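Phenolpthiocerol synthesis type-I polyketide synthase ppsA (Mycobacterium bovis, PDB 7AKC) probably extends activated long-chain acyl groups within the PpsABCDE complex making the phthiocerol and phenolphthiocerol lipid core, and is represented here by its acyltransferase domain. Local coordinates at residues I242-Y246 with H259-N263. Numbering follows the deposited sequence.
Sequences ISTTY and HWATN
Thr245 and Tyr246 meet His259, Thr262 and Asn263 in a mostly buried, largely polar contact between the loop that leaves strand 240-242 and helix 257-265 of the acyltransferase domain. Two direct hydrogen bonds define it. Asn263 ND2 donates to Thr245 OG1 at 2.8 Å; the N-H...O angle of 163° and an acceptor almost in the amide plane mark it as well formed. Tyr246 OH lies 3.0 Å from His259 ND1, near the plane of the imidazole at its edge. The two rings meet rim to rim, their planes inclined at 51°, so the pairing is not a stack. Thr245 CG2, placed anti to its own backbone N while OG1 turns to Asn263, covers one face of the Tyr246 ring and also touches Thr262 CG2 at 3.7 Å. Thr262 CG2 in turn lies 4.0 Å from Tyr246 CE1. The loop is itself braced by an ST turn, in which Thr245 N donates to Ser243 OG over 3.0 Å. Glu115 joins both sides: its OE1 is hydrogen-bonded to Ser243 OG, Thr245 OG1 and His259 NE2, which should fix the imidazole at both nitrogens. Glu115 belongs to helix 115-121, just beyond a GxSxG sequence consistent with a nucleophile elbow. Strand 240-242 edges the parallel sheet beside strand 107-110, and Thr244 packs on helix 270-278.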
loop_
_atom_site.group_PDB
_atom_site.type_symbol
_atom_site.label_atom_id
_atom_site.label_comp_id
_atom_site.label_asym_id
_atom_site.label_seq_id
_atom_site.Cartn_x
_atom_site.Cartn_y
_atom_site.Cartn_z
ATOM N N ILE A 242 1.371 -9.840 6.693
ATOM C CA ILE A 242 0.483 -10.221 5.617
ATOM C C ILE A 242 0.831 -9.314 4.455
ATOM O O ILE A 242 0.754 -8.076 4.567
ATOM C CB ILE A 242 -1.018 -10.158 5.941
ATOM C CG1 ILE A 242 -1.321 -10.962 7.229
ATOM C CG2 ILE A 242 -1.831 -10.643 4.729
ATOM C CD1 ILE A 242 -2.733 -10.910 7.642
ATOM N N SER A 243 1.319 -9.904 3.362
ATOM C CA SER A 243 1.631 -9.107 2.169
ATOM C C SER A 243 0.344 -8.697 1.462
ATOM O O SER A 243 -0.622 -9.449 1.432
ATOM C CB SER A 243 2.460 -9.948 1.206
ATOM O OG SER A 243 2.783 -9.239 0.022
ATOM N N THR A 244 0.354 -7.530 0.843
ATOM C CA THR A 244 -0.748 -7.074 0.009
ATOM C C THR A 244 -0.398 -7.275 -1.487
ATOM O O THR A 244 -1.169 -6.857 -2.379
ATOM C CB THR A 244 -1.035 -5.589 0.298
ATOM O OG1 THR A 244 0.150 -4.780 0.075
ATOM C CG2 THR A 244 -1.622 -5.368 1.728
ATOM N N THR A 245 0.718 -7.920 -1.790
ATOM C CA THR A 245 1.174 -8.124 -3.145
ATOM C C THR A 245 0.402 -9.155 -3.964
ATOM O O THR A 245 0.173 -8.936 -5.183
ATOM C CB THR A 245 2.667 -8.465 -3.124
ATOM O OG1 THR A 245 3.373 -7.318 -2.615
ATOM C CG2 THR A 245 3.209 -8.837 -4.515
ATOM N N TYR A 246 0.036 -10.256 -3.310
ATOM C CA TYR A 246 -0.589 -11.394 -4.016
ATOM C C TYR A 246 -2.059 -11.599 -3.651
ATOM O O TYR A 246 -2.449 -11.380 -2.508
ATOM C CB TYR A 246 0.194 -12.672 -3.704
ATOM C CG TYR A 246 1.683 -12.552 -3.874
ATOM C CD1 TYR A 246 2.266 -12.714 -5.118
ATOM C CD2 TYR A 246 2.507 -12.281 -2.797
ATOM C CE1 TYR A 246 3.632 -12.606 -5.290
ATOM C CE2 TYR A 246 3.876 -12.165 -2.954
ATOM C CZ TYR A 246 4.440 -12.328 -4.205
ATOM O OH TYR A 246 5.787 -12.220 -4.376
ATOM N N HIS A 259 9.988 -10.215 -5.532
ATOM C CA HIS A 259 8.885 -9.698 -4.734
ATOM C C HIS A 259 8.700 -8.181 -4.938
ATOM O O HIS A 259 7.568 -7.759 -5.133
ATOM C CB HIS A 259 9.065 -9.986 -3.239
ATOM C CG HIS A 259 7.895 -9.509 -2.427
ATOM N ND1 HIS A 259 6.723 -10.235 -2.366
ATOM C CD2 HIS A 259 7.737 -8.362 -1.727
ATOM C CE1 HIS A 259 5.894 -9.522 -1.616
ATOM N NE2 HIS A 259 6.470 -8.391 -1.203
ATOM N N TRP A 260 9.771 -7.368 -4.867
ATOM C CA TRP A 260 9.609 -5.908 -5.036
ATOM C C TRP A 260 9.241 -5.493 -6.460
ATOM O O TRP A 260 8.393 -4.603 -6.634
ATOM C CB TRP A 260 10.841 -5.148 -4.491
ATOM C CG TRP A 260 11.086 -5.484 -3.044
ATOM C CD1 TRP A 260 12.154 -6.164 -2.524
ATOM C CD2 TRP A 260 10.164 -5.290 -1.958
ATOM N NE1 TRP A 260 11.964 -6.384 -1.174
ATOM C CE2 TRP A 260 10.747 -5.860 -0.803
ATOM C CE3 TRP A 260 8.875 -4.738 -1.863
ATOM C CZ2 TRP A 260 10.083 -5.892 0.422
ATOM C CZ3 TRP A 260 8.247 -4.727 -0.638
ATOM C CH2 TRP A 260 8.840 -5.319 0.483
ATOM N N ALA A 261 9.761 -6.213 -7.477
ATOM C CA ALA A 261 9.370 -5.973 -8.884
ATOM C C ALA A 261 7.886 -6.327 -9.084
ATOM O O ALA A 261 7.158 -5.609 -9.778
ATOM C CB ALA A 261 10.228 -6.823 -9.818
ATOM N N THR A 262 7.427 -7.409 -8.437
ATOM C CA THR A 262 6.035 -7.829 -8.551
ATOM C C THR A 262 5.103 -6.895 -7.809
ATOM O O THR A 262 4.036 -6.537 -8.317
ATOM C CB THR A 262 5.901 -9.278 -8.067
ATOM O OG1 THR A 262 6.605 -10.136 -8.965
ATOM C CG2 THR A 262 4.445 -9.727 -7.930
ATOM N N ASN A 263 5.505 -6.500 -6.591
ATOM C CA ASN A 263 4.725 -5.628 -5.710
ATOM C C ASN A 263 4.389 -4.275 -6.347
ATOM O O ASN A 263 3.266 -3.773 -6.194
ATOM C CB ASN A 263 5.440 -5.458 -4.354
ATOM C CG ASN A 263 4.921 -4.316 -3.539
ATOM O OD1 ASN A 263 5.415 -3.180 -3.660
ATOM N ND2 ASN A 263 3.860 -4.566 -2.785
HETATM O O HOH W 1 1.074 -3.603 -2.209
HETATM O O HOH W 2 6.976 -12.867 -6.955
#